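Local coordinates for prophage MuSo2, 43 kDa tail protein (PDB 3CDD) that is probably a baseplate hub component of the tail of a Mu-like prophage, at residues S206-A218 with D240-I254. Numbering follows the deposited sequence.
Sequences SWRQRFSKFTIKA and DVTDSEIGRYRPLII
Arg-250 and Trp-207, with Ser-212, bury the most surface where 206-218 meets 240-254, at the head of a three-stranded mixed sheet. Strand 213-217 is its central strand, antiparallel to 240-242 (161° between directions) and parallel to 251-254. Arg-250 bends at chi3 (63°), turning its guanidinium side-on to the backbone carbonyl of Arg-210: both NE (2.8 Å) and NH2 donate to that single O, which lies in the guanidinium plane. Its NH1 bridges to Asp-101 and Asp-104 of the second subunit, linking this loop to the trimer interface. The NH2 also lies over one face of the Phe-211 ring, while Leu-252 packs against the opposite face, its CB 4.0 Å from the ring centroid.

Trp-207 receives Ile-246 on one face: CD1 stands 3.6 Å from the centroid of the five-membered ring and 19° off its normal, a CH-pi contact. The same methyl also covers a face of the Arg-210 guanidinium, whose edge carries the salt bridges. There NE and NH2 converge on Asp-243 OD2, and NH2 reaches Glu-245 OE1 (2.7 Å) from above that carboxylate's plane. Water 1 joins Arg-210 NE and Phe-211 N to Asp-243 OD2.

Ser-212 links the two loop ends flanking the outer strands, just past 240-242 and just before 251-254: its carbonyl accepts from Asp-243 N, its N donates to Arg-250 O, and its OG accepts from Arg-250 N at 2.7 Å.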
loop_
_atom_site.group_PDB
_atom_site.type_symbol
_atom_site.label_atom_id
_atom_site.label_comp_id
_atom_site.label_asym_id
_atom_site.label_seq_id
_atom_site.Cartn_x
_atom_site.Cartn_y
_atom_site.Cartn_z
ATOM N N SER A 206 -14.400 12.999 11.128
ATOM C CA SER A 206 -14.065 11.819 11.877
ATOM C C SER A 206 -13.469 12.125 13.240
ATOM O O SER A 206 -12.854 13.177 13.410
ATOM C CB SER A 206 -13.081 10.999 11.040
ATOM O OG SER A 206 -12.719 9.798 11.686
ATOM N N TRP A 207 -13.639 11.197 14.205
ATOM C CA TRP A 207 -12.872 11.207 15.441
ATOM C C TRP A 207 -11.842 10.066 15.571
ATOM O O TRP A 207 -11.272 9.906 16.648
ATOM C CB TRP A 207 -13.788 11.098 16.670
ATOM C CG TRP A 207 -14.473 12.383 17.106
ATOM C CD1 TRP A 207 -14.628 13.535 16.381
ATOM C CD2 TRP A 207 -15.138 12.603 18.356
ATOM N NE1 TRP A 207 -15.334 14.456 17.107
ATOM C CE2 TRP A 207 -15.673 13.908 18.319
ATOM C CE3 TRP A 207 -15.346 11.810 19.499
ATOM C CZ2 TRP A 207 -16.386 14.457 19.388
ATOM C CZ3 TRP A 207 -16.068 12.349 20.561
ATOM C CH2 TRP A 207 -16.577 13.665 20.499
ATOM N N ARG A 208 -11.620 9.269 14.531
ATOM C CA ARG A 208 -10.675 8.141 14.626
ATOM C C ARG A 208 -9.303 8.621 15.119
ATOM O O ARG A 208 -8.629 7.923 15.873
ATOM C CB ARG A 208 -10.524 7.395 13.286
ATOM C CG ARG A 208 -11.690 6.475 12.929
ATOM C CD ARG A 208 -11.670 6.024 11.442
ATOM N NE ARG A 208 -12.980 5.513 11.002
ATOM C CZ ARG A 208 -13.430 4.268 11.183
ATOM N NH1 ARG A 208 -12.667 3.339 11.782
ATOM N NH2 ARG A 208 -14.658 3.944 10.753
ATOM N N GLN A 209 -8.916 9.828 14.718
ATOM C CA GLN A 209 -7.589 10.347 15.049
ATOM C C GLN A 209 -7.656 11.551 15.969
ATOM O O GLN A 209 -6.680 12.271 16.120
ATOM C CB GLN A 209 -6.781 10.624 13.774
ATOM C CG GLN A 209 -6.524 9.354 12.965
ATOM C CD GLN A 209 -5.869 9.615 11.615
ATOM O OE1 GLN A 209 -6.405 10.352 10.776
ATOM N NE2 GLN A 209 -4.704 8.992 11.391
ATOM N N ARG A 210 -8.822 11.737 16.594
ATOM C CA ARG A 210 -9.081 12.813 17.537
ATOM C C ARG A 210 -8.960 12.295 18.945
ATOM O O ARG A 210 -9.317 11.116 19.222
ATOM C CB ARG A 210 -10.483 13.411 17.322
ATOM C CG ARG A 210 -10.673 14.169 15.983
ATOM C CD ARG A 210 -9.763 15.342 15.875
ATOM N NE ARG A 210 -10.161 16.419 16.784
ATOM C CZ ARG A 210 -11.125 17.299 16.526
ATOM N NH1 ARG A 210 -11.790 17.242 15.379
ATOM N NH2 ARG A 210 -11.429 18.236 17.414
ATOM N N PHE A 211 -8.423 13.141 19.836
ATOM C CA PHE A 211 -8.184 12.731 21.237
ATOM C C PHE A 211 -8.577 13.844 22.186
ATOM O O PHE A 211 -8.556 14.997 21.802
ATOM C CB PHE A 211 -6.739 12.264 21.459
ATOM C CG PHE A 211 -6.343 11.099 20.581
ATOM C CD1 PHE A 211 -5.807 11.323 19.315
ATOM C CD2 PHE A 211 -6.525 9.776 21.016
ATOM C CE1 PHE A 211 -5.445 10.258 18.489
ATOM C CE2 PHE A 211 -6.180 8.718 20.192
ATOM C CZ PHE A 211 -5.641 8.952 18.920
ATOM N N SER A 212 -8.964 13.477 23.408
ATOM C CA SER A 212 -9.431 14.428 24.420
ATOM C C SER A 212 -8.286 15.155 25.102
ATOM O O SER A 212 -8.442 16.282 25.574
ATOM C CB SER A 212 -10.303 13.732 25.476
ATOM O OG SER A 212 -9.620 12.649 26.082
ATOM N N LYS A 213 -7.136 14.491 25.155
ATOM C CA LYS A 213 -5.954 15.025 25.823
ATOM C C LYS A 213 -4.679 14.530 25.144
ATOM O O LYS A 213 -4.512 13.329 24.919
ATOM C CB LYS A 213 -5.966 14.621 27.296
ATOM C CG LYS A 213 -5.020 15.458 28.173
ATOM C CD LYS A 213 -5.198 15.131 29.644
ATOM C CE LYS A 213 -6.207 16.071 30.293
ATOM N NZ LYS A 213 -6.417 15.788 31.741
ATOM N N PHE A 214 -3.804 15.468 24.783
ATOM C CA PHE A 214 -2.484 15.129 24.246
ATOM C C PHE A 214 -1.435 15.381 25.328
ATOM O O PHE A 214 -1.235 16.533 25.731
ATOM C CB PHE A 214 -2.148 15.974 23.007
ATOM C CG PHE A 214 -3.016 15.698 21.807
ATOM C CD1 PHE A 214 -4.271 16.294 21.683
ATOM C CD2 PHE A 214 -2.569 14.871 20.785
ATOM C CE1 PHE A 214 -5.091 16.049 20.560
ATOM C CE2 PHE A 214 -3.376 14.615 19.664
ATOM C CZ PHE A 214 -4.641 15.214 19.554
ATOM N N THR A 215 -0.796 14.314 25.814
ATOM C CA THR A 215 0.308 14.438 26.766
ATOM C C THR A 215 1.633 14.260 26.028
ATOM O O THR A 215 1.895 13.203 25.443
ATOM C CB THR A 215 0.205 13.397 27.893
ATOM O OG1 THR A 215 -0.053 12.116 27.322
ATOM C CG2 THR A 215 -0.930 13.724 28.837
ATOM N N ILE A 216 2.461 15.305 26.040
ATOM C CA ILE A 216 3.764 15.287 25.369
ATOM C C ILE A 216 4.874 15.152 26.403
ATOM O O ILE A 216 4.963 15.966 27.320
ATOM C CB ILE A 216 3.993 16.559 24.494
ATOM C CG1 ILE A 216 2.913 16.687 23.397
ATOM C CG2 ILE A 216 5.413 16.588 23.914
ATOM C CD1 ILE A 216 2.785 15.503 22.433
ATOM N N LYS A 217 5.706 14.123 26.242
ATOM C CA LYS A 217 6.787 13.821 27.182
ATOM C C LYS A 217 8.144 13.998 26.513
ATOM O O LYS A 217 8.350 13.548 25.383
ATOM C CB LYS A 217 6.664 12.382 27.694
ATOM C CG LYS A 217 5.305 12.029 28.259
ATOM C CD LYS A 217 5.326 11.765 29.750
ATOM C CE LYS A 217 5.535 10.273 30.058
ATOM N NZ LYS A 217 4.417 9.415 29.536
ATOM N N ALA A 218 9.065 14.664 27.205
ATOM C CA ALA A 218 10.462 14.643 26.798
ATOM C C ALA A 218 11.025 13.262 27.147
ATOM O O ALA A 218 10.519 12.592 28.079
ATOM C CB ALA A 218 11.248 15.749 27.498
ATOM N N ASP A 240 0.195 18.623 29.235
ATOM C CA ASP A 240 -1.093 18.268 28.649
ATOM C C ASP A 240 -1.621 19.386 27.774
ATOM O O ASP A 240 -1.585 20.549 28.155
ATOM C CB ASP A 240 -2.137 17.985 29.732
ATOM C CG ASP A 240 -1.762 16.828 30.627
ATOM O OD1 ASP A 240 -1.074 15.900 30.156
ATOM O OD2 ASP A 240 -2.166 16.850 31.808
ATOM N N VAL A 241 -2.107 19.013 26.598
ATOM C CA VAL A 241 -2.908 19.893 25.757
ATOM C C VAL A 241 -4.285 19.252 25.559
ATOM O O VAL A 241 -4.411 18.172 24.983
ATOM C CB VAL A 241 -2.219 20.177 24.404
ATOM C CG1 VAL A 241 -3.170 20.900 23.452
ATOM C CG2 VAL A 241 -0.935 20.989 24.625
ATOM N N THR A 242 -5.306 19.930 26.069
ATOM C CA THR A 242 -6.675 19.473 25.981
ATOM C C THR A 242 -7.294 19.821 24.627
ATOM O O THR A 242 -7.017 20.875 24.041
ATOM C CB THR A 242 -7.541 20.051 27.131
ATOM O OG1 THR A 242 -8.785 19.351 27.183
ATOM C CG2 THR A 242 -7.841 21.537 26.912
ATOM N N ASP A 243 -8.113 18.913 24.119
ATOM C CA ASP A 243 -8.974 19.219 22.994
ATOM C C ASP A 243 -10.400 19.051 23.487
ATOM O O ASP A 243 -10.909 17.923 23.616
ATOM C CB ASP A 243 -8.682 18.304 21.803
ATOM C CG ASP A 243 -9.591 18.588 20.604
ATOM O OD1 ASP A 243 -10.541 19.399 20.710
ATOM O OD2 ASP A 243 -9.354 17.989 19.539
ATOM N N SER A 244 -11.034 20.184 23.755
ATOM C CA SER A 244 -12.364 20.242 24.340
ATOM C C SER A 244 -13.499 19.868 23.377
ATOM O O SER A 244 -14.651 19.730 23.802
ATOM C CB SER A 244 -12.603 21.649 24.875
ATOM O OG SER A 244 -12.432 22.575 23.818
ATOM N N GLU A 245 -13.185 19.721 22.090
ATOM C CA GLU A 245 -14.171 19.244 21.118
ATOM C C GLU A 245 -14.522 17.773 21.356
ATOM O O GLU A 245 -15.612 17.320 21.005
ATOM C CB GLU A 245 -13.670 19.437 19.680
ATOM C CG GLU A 245 -13.456 20.913 19.281
ATOM C CD GLU A 245 -13.069 21.120 17.801
ATOM O OE1 GLU A 245 -13.230 20.183 16.975
ATOM O OE2 GLU A 245 -12.608 22.244 17.473
ATOM N N ILE A 246 -13.590 17.034 21.956
ATOM C CA ILE A 246 -13.719 15.584 22.111
ATOM C C ILE A 246 -14.211 15.260 23.508
ATOM O O ILE A 246 -13.421 15.254 24.448
ATOM C CB ILE A 246 -12.370 14.857 21.824
ATOM C CG1 ILE A 246 -11.764 15.298 20.480
ATOM C CG2 ILE A 246 -12.516 13.325 21.910
ATOM C CD1 ILE A 246 -12.753 15.477 19.315
ATOM N N GLY A 247 -15.507 14.968 23.634
ATOM C CA GLY A 247 -16.157 14.862 24.946
ATOM C C GLY A 247 -16.206 13.507 25.635
ATOM O O GLY A 247 -16.987 13.312 26.566
ATOM N N ARG A 248 -15.377 12.578 25.173
ATOM C CA ARG A 248 -15.217 11.256 25.765
ATOM C C ARG A 248 -13.755 11.163 26.150
ATOM O O ARG A 248 -12.916 11.778 25.509
ATOM C CB ARG A 248 -15.512 10.196 24.681
ATOM C CG ARG A 248 -15.517 8.762 25.128
ATOM C CD ARG A 248 -15.332 7.793 23.953
ATOM N NE ARG A 248 -15.955 8.341 22.783
ATOM C CZ ARG A 248 -15.673 8.032 21.532
ATOM N NH1 ARG A 248 -14.776 7.106 21.219
ATOM N NH2 ARG A 248 -16.335 8.668 20.592
ATOM N N TYR A 249 -13.445 10.373 27.169
ATOM C CA TYR A 249 -12.067 10.119 27.579
ATOM C C TYR A 249 -11.309 9.383 26.477
ATOM O O TYR A 249 -11.554 8.196 26.222
ATOM C CB TYR A 249 -12.078 9.301 28.867
ATOM C CG TYR A 249 -10.727 8.828 29.351
ATOM C CD1 TYR A 249 -9.831 9.712 29.978
ATOM C CD2 TYR A 249 -10.354 7.484 29.231
ATOM C CE1 TYR A 249 -8.596 9.273 30.434
ATOM C CE2 TYR A 249 -9.120 7.042 29.687
ATOM C CZ TYR A 249 -8.250 7.939 30.296
ATOM O OH TYR A 249 -7.028 7.493 30.758
ATOM N N ARG A 250 -10.407 10.102 25.809
ATOM C CA ARG A 250 -9.582 9.520 24.753
ATOM C C ARG A 250 -8.167 10.091 24.861
ATOM O O ARG A 250 -7.859 11.085 24.194
ATOM C CB ARG A 250 -10.193 9.822 23.356
ATOM C CG ARG A 250 -11.291 8.857 22.908
ATOM C CD ARG A 250 -11.944 9.247 21.561
ATOM N NE ARG A 250 -11.005 9.229 20.434
ATOM C CZ ARG A 250 -10.616 8.134 19.770
ATOM N NH1 ARG A 250 -11.065 6.907 20.097
ATOM N NH2 ARG A 250 -9.770 8.251 18.765
ATOM N N PRO A 251 -7.319 9.507 25.739
ATOM C CA PRO A 251 -5.967 10.023 25.898
ATOM C C PRO A 251 -4.938 9.546 24.869
ATOM O O PRO A 251 -4.917 8.368 24.500
ATOM C CB PRO A 251 -5.575 9.520 27.289
ATOM C CG PRO A 251 -6.305 8.236 27.434
ATOM C CD PRO A 251 -7.585 8.383 26.670
ATOM N N LEU A 252 -4.077 10.471 24.449
ATOM C CA LEU A 252 -2.886 10.154 23.675
ATOM C C LEU A 252 -1.594 10.685 24.329
ATOM O O LEU A 252 -1.414 11.894 24.482
ATOM C CB LEU A 252 -2.998 10.685 22.241
ATOM C CG LEU A 252 -1.993 10.093 21.252
ATOM C CD1 LEU A 252 -2.269 8.605 21.052
ATOM C CD2 LEU A 252 -2.024 10.826 19.927
ATOM N N ILE A 253 -0.704 9.759 24.684
ATOM C CA ILE A 253 0.642 10.066 25.186
ATOM C C ILE A 253 1.676 9.965 24.054
ATOM O O ILE A 253 1.675 8.984 23.305
ATOM C CB ILE A 253 1.064 9.102 26.343
ATOM C CG1 ILE A 253 0.012 9.095 27.467
ATOM C CG2 ILE A 253 2.455 9.466 26.860
ATOM C CD1 ILE A 253 0.226 8.041 28.550
ATOM N N ILE A 254 2.562 10.959 23.948
ATOM C CA ILE A 254 3.563 11.005 22.869
ATOM C C ILE A 254 4.955 11.440 23.353
ATOM O O ILE A 254 5.099 12.499 23.963
ATOM C CB ILE A 254 3.112 11.955 21.719
ATOM C CG1 ILE A 254 1.861 11.421 21.016
ATOM C CG2 ILE A 254 4.240 12.165 20.696
ATOM C CD1 ILE A 254 1.194 12.411 20.108
HETATM O O HOH W 1 -8.099 15.861 18.562
#